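Local atomic coordinates of uncharacterized protein (Legionella longbeachae NSW150, PDB entry 4JZA), a protein that probably removes the 3-phosphate from phosphatidylinositol 3-phosphate, as a Legionella phosphoinositide phosphatase, and may so act on host lipids during infection. Residues T729-G732 against I733-L737; S742-G746 against K747-I751; D585-N588 against R589-V593. All blocks are in the same frame, centred on the assembly; numbering follows the deposited sequence.

Interaction 1: T729-G732 against I733-L737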
loop_
_atom_site.group_PDB
_atom_site.type_symbol
_atom_site.label_atom_id
_atom_site.label_comp_id
_atom_site.label_asym_id
_atom_site.label_seq_id
_atom_site.Cartn_x
_atom_site.Cartn_y
_atom_site.Cartn_z
ATOM N N THR A 729 -10.829 13.864 51.569
ATOM C CA THR A 729 -11.266 14.124 50.210
ATOM C C THR A 729 -10.657 13.111 49.242
ATOM O O THR A 729 -9.472 12.921 49.247
ATOM C CB THR A 729 -10.846 15.531 49.756
ATOM O OG1 THR A 729 -11.257 16.521 50.709
ATOM C CG2 THR A 729 -11.495 15.872 48.450
ATOM N N PRO A 730 -11.455 12.476 48.383
ATOM C CA PRO A 730 -10.871 11.625 47.342
ATOM C C PRO A 730 -9.883 12.361 46.430
ATOM O O PRO A 730 -10.095 13.545 46.083
ATOM C CB PRO A 730 -12.080 11.166 46.508
ATOM C CG PRO A 730 -13.298 11.604 47.217
ATOM C CD PRO A 730 -12.915 12.617 48.266
ATOM N N ASP A 731 -8.817 11.677 46.032
ATOM C CA ASP A 731 -7.715 12.318 45.336
ATOM C C ASP A 731 -8.132 12.949 44.013
ATOM O O ASP A 731 -7.635 14.052 43.672
ATOM C CB ASP A 731 -6.563 11.329 45.109
ATOM C CG ASP A 731 -5.209 12.034 44.807
ATOM O OD1 ASP A 731 -4.664 12.720 45.749
ATOM O OD2 ASP A 731 -4.710 11.870 43.645
ATOM N N GLY A 732 -9.033 12.272 43.288
ATOM C CA GLY A 732 -9.613 12.824 42.066
ATOM C C GLY A 732 -10.240 14.198 42.227
ATOM O O GLY A 732 -10.022 15.106 41.419
ATOM N N ILE A 733 -10.964 14.367 43.315
ATOM C CA ILE A 733 -11.560 15.622 43.622
ATOM C C ILE A 733 -10.512 16.665 43.999
ATOM O O ILE A 733 -10.638 17.823 43.579
ATOM C CB ILE A 733 -12.559 15.466 44.758
ATOM C CG1 ILE A 733 -13.667 14.484 44.403
ATOM C CG2 ILE A 733 -13.161 16.815 45.129
ATOM C CD1 ILE A 733 -14.538 14.914 43.245
ATOM N N LYS A 734 -9.486 16.262 44.767
ATOM C CA LYS A 734 -8.381 17.173 45.124
ATOM C C LYS A 734 -7.710 17.673 43.869
ATOM O O LYS A 734 -7.383 18.864 43.753
ATOM C CB LYS A 734 -7.330 16.507 46.005
ATOM C CG LYS A 734 -7.801 16.142 47.411
ATOM C CD LYS A 734 -6.656 15.762 48.366
ATOM C CE LYS A 734 -5.482 16.758 48.282
ATOM N NZ LYS A 734 -4.643 16.827 49.521
ATOM N N GLN A 735 -7.533 16.767 42.920
ATOM C CA GLN A 735 -6.943 17.119 41.661
ATOM C C GLN A 735 -7.749 18.069 40.814
ATOM O O GLN A 735 -7.173 18.872 40.069
ATOM C CB GLN A 735 -6.719 15.875 40.853
ATOM C CG GLN A 735 -5.438 15.199 41.258
ATOM C CD GLN A 735 -5.107 14.090 40.326
ATOM O OE1 GLN A 735 -4.896 14.308 39.098
ATOM N NE2 GLN A 735 -5.085 12.887 40.865
ATOM N N ILE A 736 -9.065 17.946 40.898
ATOM C CA ILE A 736 -9.955 18.811 40.170
ATOM C C ILE A 736 -10.000 20.170 40.833
ATOM O O ILE A 736 -10.018 21.144 40.145
ATOM C CB ILE A 736 -11.338 18.170 39.988
ATOM C CG1 ILE A 736 -11.205 16.983 39.022
ATOM C CG2 ILE A 736 -12.304 19.173 39.413
ATOM C CD1 ILE A 736 -12.362 16.016 39.051
ATOM N N LEU A 737 -9.945 20.258 42.148
ATOM C CA LEU A 737 -9.651 21.565 42.773
ATOM C C LEU A 737 -8.339 22.156 42.274
ATOM O O LEU A 737 -8.309 23.316 41.868
ATOM C CB LEU A 737 -9.605 21.479 44.292
ATOM C CG LEU A 737 -10.994 21.269 44.887
ATOM C CD1 LEU A 737 -10.874 20.526 46.201
ATOM C CD2 LEU A 737 -11.756 22.573 45.094
#
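D731 and Q735 meet one turn apart at the start of helix 731-740. Their side chains cross obliquely, with the carboxylate and amide planes turned 64° from each other. Q735 NE2 donates to D731 OD2 over 3.0 Å, coming from above the carboxylate plane rather than within it. The CG of D731 lies anti to its backbone N (chi1 -161°), which brings the carboxylate round to the glutamine although its CB starts off away from it.

The rest of the side-chain contact is apolar. T729 crosses I733 at about a right angle, and its CG2 sits 3.8 Å from I733 CG2 and also 3.8 Å from K734 CG. P730 lies alongside I733, both pointing the same way, with P730 CG 4.0 Å from I733 CG1. The proline ring suits its place by packing on I733 and on Y778 of helix 772-782, while its backbone O serves the helix, accepting from K734 N at 3.1 Å.

Chemically, the turn is two-sided: an acid-amide pair on the more exposed side, and an apolar side on which I733 meets I702 of helix 676-702 as well as Y778. An aspartate in the first turn would also be favoured by the partial positive charge of the helix start.

Interaction 2: S742-G746 against K747-I751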
loop_
_atom_site.group_PDB
_atom_site.type_symbol
_atom_site.label_atom_id
_atom_site.label_comp_id
_atom_site.label_asym_id
_atom_site.label_seq_id
_atom_site.Cartn_x
_atom_site.Cartn_y
_atom_site.Cartn_z
ATOM N N SER A 742 -6.174 28.158 39.436
ATOM C CA SER A 742 -6.009 29.323 38.524
ATOM C C SER A 742 -7.381 29.766 38.018
ATOM O O SER A 742 -8.257 28.932 37.863
ATOM C CB SER A 742 -5.148 28.970 37.303
ATOM O OG SER A 742 -3.772 29.039 37.590
ATOM N N PRO A 743 -7.587 31.074 37.757
ATOM C CA PRO A 743 -8.855 31.426 37.077
ATOM C C PRO A 743 -8.720 31.232 35.554
ATOM O O PRO A 743 -7.611 31.349 35.013
ATOM C CB PRO A 743 -9.090 32.904 37.468
ATOM C CG PRO A 743 -7.885 33.328 38.273
ATOM C CD PRO A 743 -6.813 32.275 38.117
ATOM N N SER A 744 -9.827 30.905 34.885
ATOM C CA SER A 744 -9.829 30.586 33.436
ATOM C C SER A 744 -11.145 30.991 32.778
ATOM O O SER A 744 -12.209 30.858 33.386
ATOM C CB SER A 744 -9.559 29.078 33.178
ATOM O OG SER A 744 -10.728 28.252 33.123
ATOM N N SER A 745 -11.066 31.463 31.535
ATOM C CA SER A 745 -12.262 31.865 30.809
ATOM C C SER A 745 -12.217 31.450 29.344
ATOM O O SER A 745 -11.145 31.407 28.729
ATOM C CB SER A 745 -12.488 33.380 30.945
ATOM O OG SER A 745 -11.274 34.041 31.257
ATOM N N GLY A 746 -13.395 31.112 28.824
ATOM C CA GLY A 746 -13.626 30.989 27.401
ATOM C C GLY A 746 -13.033 29.771 26.726
ATOM O O GLY A 746 -13.502 28.650 26.957
ATOM N N LYS A 747 -12.056 30.007 25.840
ATOM C CA LYS A 747 -11.291 28.939 25.188
ATOM C C LYS A 747 -10.634 28.081 26.270
ATOM O O LYS A 747 -10.614 26.841 26.178
ATOM C CB LYS A 747 -10.173 29.502 24.261
ATOM C CG LYS A 747 -10.370 29.332 22.746
ATOM C CD LYS A 747 -10.875 30.595 22.057
ATOM C CE LYS A 747 -11.962 31.301 22.870
ATOM N NZ LYS A 747 -12.681 32.343 22.097
ATOM N N ASP A 748 -10.089 28.761 27.285
ATOM C CA ASP A 748 -9.364 28.098 28.379
ATOM C C ASP A 748 -10.173 26.935 28.990
ATOM O O ASP A 748 -9.632 25.872 29.259
ATOM C CB ASP A 748 -8.970 29.119 29.461
ATOM C CG ASP A 748 -7.575 28.864 30.041
ATOM O OD1 ASP A 748 -7.176 27.686 30.226
ATOM O OD2 ASP A 748 -6.872 29.868 30.303
ATOM N N ASN A 749 -11.478 27.142 29.146
ATOM C CA ASN A 749 -12.383 26.148 29.705
ATOM C C ASN A 749 -12.375 24.824 28.987
ATOM O O ASN A 749 -12.644 23.811 29.613
ATOM C CB ASN A 749 -13.806 26.695 29.735
ATOM C CG ASN A 749 -14.023 27.729 30.845
ATOM O OD1 ASN A 749 -13.153 27.932 31.710
ATOM N ND2 ASN A 749 -15.201 28.370 30.840
ATOM N N ILE A 750 -12.091 24.826 27.687
ATOM C CA ILE A 750 -12.041 23.583 26.921
ATOM C C ILE A 750 -10.858 22.728 27.392
ATOM O O ILE A 750 -11.014 21.531 27.549
ATOM C CB ILE A 750 -11.948 23.836 25.408
ATOM C CG1 ILE A 750 -13.180 24.602 24.920
ATOM C CG2 ILE A 750 -11.857 22.546 24.622
ATOM C CD1 ILE A 750 -13.244 24.792 23.393
ATOM N N ILE A 751 -9.693 23.342 27.622
ATOM C CA ILE A 751 -8.511 22.603 28.083
ATOM C C ILE A 751 -8.740 22.120 29.517
ATOM O O ILE A 751 -8.394 21.005 29.885
ATOM C CB ILE A 751 -7.140 23.392 28.050
ATOM C CG1 ILE A 751 -7.169 24.731 27.274
ATOM C CG2 ILE A 751 -6.025 22.499 27.500
ATOM C CD1 ILE A 751 -6.548 24.728 25.886
#
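S744 and N749 are joined by a side-chain hydrogen bond in which S744 OG donates to N749 OD1 at 2.8 Å, the hydroxyl approaching nearly along the C=O axis. CG of N749 is anti to its carbonyl carbon (chi1 -75°), and this turns the amide back to the preceding loop. At its other end, ND2 of the same amide is hydrogen-bonded to T692 OG1, so both polar atoms of this buried asparagine are used and its rotation is fixed.

Backbone bonds form the second group. D748 N donates to S745 O at 3.2 Å from above the carbonyl plane, closing a type II' beta turn from S745 to D748. G746 takes the second place of that turn with a phi of 74°, which glycine adopts readily. A weak bond from N749 N to G746 O follows at 3.3 Å.

Van der Waals contact is slight: S744 CB lies 3.7 Å from D748 CG, over the face of the carboxylate.

The turn carries the chain from the loop after helix 731-740 into helix 748-761. Residues of both segments touch helix 676-702: S744 and N749 rest on Y695, K747 on E688 and I750 on A683.

Interaction 3: D585-N588 against R589-V593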
loop_
_atom_site.group_PDB
_atom_site.type_symbol
_atom_site.label_atom_id
_atom_site.label_comp_id
_atom_site.label_asym_id
_atom_site.label_seq_id
_atom_site.Cartn_x
_atom_site.Cartn_y
_atom_site.Cartn_z
ATOM N N ASP A 585 38.488 7.522 -16.151
ATOM C CA ASP A 585 39.269 8.707 -16.448
ATOM C C ASP A 585 38.869 9.266 -17.809
ATOM O O ASP A 585 39.009 10.456 -18.067
ATOM C CB ASP A 585 40.770 8.345 -16.558
ATOM C CG ASP A 585 41.367 7.652 -15.290
ATOM O OD1 ASP A 585 40.839 6.599 -14.825
ATOM O OD2 ASP A 585 42.436 8.151 -14.820
ATOM N N LYS A 586 38.405 8.378 -18.678
ATOM C CA LYS A 586 38.283 8.630 -20.119
ATOM C C LYS A 586 37.080 9.395 -20.569
ATOM O O LYS A 586 36.029 9.313 -19.977
ATOM C CB LYS A 586 38.271 7.313 -20.877
ATOM C CG LYS A 586 39.572 6.568 -20.681
ATOM C CD LYS A 586 39.909 5.660 -21.849
ATOM C CE LYS A 586 41.412 5.454 -21.899
ATOM N NZ LYS A 586 41.752 4.263 -22.711
ATOM N N GLU A 587 37.255 10.099 -21.674
ATOM C CA GLU A 587 36.294 11.070 -22.157
ATOM C C GLU A 587 34.977 10.383 -22.483
ATOM O O GLU A 587 33.911 10.885 -22.127
ATOM C CB GLU A 587 36.900 11.786 -23.336
ATOM C CG GLU A 587 36.038 12.724 -24.157
ATOM C CD GLU A 587 36.720 13.038 -25.504
ATOM O OE1 GLU A 587 37.943 12.811 -25.656
ATOM O OE2 GLU A 587 36.057 13.492 -26.444
ATOM N N ASN A 588 35.040 9.201 -23.076
ATOM C CA ASN A 588 33.827 8.422 -23.322
ATOM C C ASN A 588 32.943 8.057 -22.111
ATOM O O ASN A 588 31.703 8.014 -22.201
ATOM C CB ASN A 588 34.217 7.110 -23.952
ATOM C CG ASN A 588 34.603 7.235 -25.402
ATOM O OD1 ASN A 588 34.608 8.326 -26.019
ATOM N ND2 ASN A 588 34.932 6.099 -25.966
ATOM N N ARG A 589 33.581 7.683 -21.012
ATOM C CA ARG A 589 32.844 7.309 -19.823
ATOM C C ARG A 589 32.292 8.562 -19.198
ATOM O O ARG A 589 31.175 8.542 -18.716
ATOM C CB ARG A 589 33.725 6.543 -18.851
ATOM C CG ARG A 589 33.093 6.126 -17.542
ATOM C CD ARG A 589 31.969 5.110 -17.674
ATOM N NE ARG A 589 31.363 4.863 -16.365
ATOM C CZ ARG A 589 30.240 4.191 -16.173
ATOM N NH1 ARG A 589 29.585 3.613 -17.169
ATOM N NH2 ARG A 589 29.768 4.078 -14.963
ATOM N N ILE A 590 33.057 9.654 -19.254
ATOM C CA ILE A 590 32.681 10.906 -18.615
ATOM C C ILE A 590 31.431 11.418 -19.252
ATOM O O ILE A 590 30.558 11.951 -18.571
ATOM C CB ILE A 590 33.813 11.973 -18.673
ATOM C CG1 ILE A 590 34.800 11.790 -17.512
ATOM C CG2 ILE A 590 33.296 13.405 -18.550
ATOM C CD1 ILE A 590 36.155 12.419 -17.813
ATOM N N ARG A 591 31.337 11.241 -20.550
ATOM C CA ARG A 591 30.195 11.747 -21.306
ATOM C C ARG A 591 28.907 10.984 -21.147
ATOM O O ARG A 591 27.807 11.526 -21.358
ATOM C CB ARG A 591 30.539 11.723 -22.754
ATOM C CG ARG A 591 31.431 12.870 -23.117
ATOM C CD ARG A 591 31.964 12.545 -24.475
ATOM N NE ARG A 591 32.546 13.692 -25.124
ATOM C CZ ARG A 591 33.118 13.623 -26.313
ATOM N NH1 ARG A 591 33.182 12.454 -26.963
ATOM N NH2 ARG A 591 33.628 14.721 -26.846
ATOM N N PHE A 592 29.075 9.706 -20.848
ATOM C CA PHE A 592 27.972 8.851 -20.548
ATOM C C PHE A 592 27.467 9.187 -19.141
ATOM O O PHE A 592 26.267 9.400 -18.922
ATOM C CB PHE A 592 28.405 7.375 -20.679
ATOM C CG PHE A 592 27.305 6.400 -20.369
ATOM C CD1 PHE A 592 26.173 6.387 -21.144
ATOM C CD2 PHE A 592 27.386 5.534 -19.278
ATOM C CE1 PHE A 592 25.140 5.519 -20.870
ATOM C CE2 PHE A 592 26.349 4.656 -19.003
ATOM C CZ PHE A 592 25.227 4.642 -19.811
ATOM N N VAL A 593 28.403 9.273 -18.204
ATOM C CA VAL A 593 28.083 9.623 -16.843
ATOM C C VAL A 593 27.320 10.935 -16.810
ATOM O O VAL A 593 26.370 11.102 -16.033
ATOM C CB VAL A 593 29.343 9.664 -15.959
ATOM C CG1 VAL A 593 29.056 10.185 -14.547
ATOM C CG2 VAL A 593 29.924 8.259 -15.825
#
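R591 runs from its backbone alongside E587, one turn earlier in helix 587-602, the two side chains pointing the same way. Its CB begins beside the E587 carbonyl, 3.5 Å from E587 O, and the same oxygen also meets the next two carbons, CG at 3.3 Å and then CD. The arginine CG is anti to its own carbonyl carbon (chi1 -78°) and the chain is extended from there to NE, which leads it past the glutamate CG: R591 NE is 3.8 Å from E587 CG. At the tip, the carboxylate lies over one face of the guanidinium, E587 CD standing 3.6 Å above the centre of the plane. E587 OE2 comes 2.8 Å from R591 NH2 in a salt bridge, and CZ and NH1 face the same oxygen. The two flat groups are nearly perpendicular, 82° apart, so the carboxylate stands on end over the guanidinium. Y574 of helix 556-574 also touches R591.

Backbone bonds set the spacing. R591 N donates to E587 O at 3.0 Å, and I590 N to the carbonyl O of the N-cap residue K586 at 3.1 Å. On the other flanks, N588 ND2 bonds to E582 and R589 NE makes a salt bridge with D629, while F592 meets the H563 ring edge-to-face.

Long, flexible chains suit an i to i+4 pair, keeping opposite charges together at the surface. Because the approach is face-on, unlike the in-plane, two-pronged pairing often seen between these groups, the attraction is probably mainly electrostatic.

All three contacts are local ones at helix beginnings, but none lies wholly in the core. Interactions 1 and 3 are partly buried, while interaction 2 is a surface contact. Interactions 1 and 2 open consecutive helices, 731-740 and 748-761, of the C-terminal domain; they lie about 19 Å apart, centre to centre, and both touch helix 676-702. Interaction 3 opens helix 587-602, far away, its centre about 77 Å from that of interaction 1. The chemistry follows the setting: interaction 1 pairs an acid with a neutral amide beside an apolar patch, interaction 2 relies on small polar groups and a glycine turn, and interaction 3 uses a full charge pair.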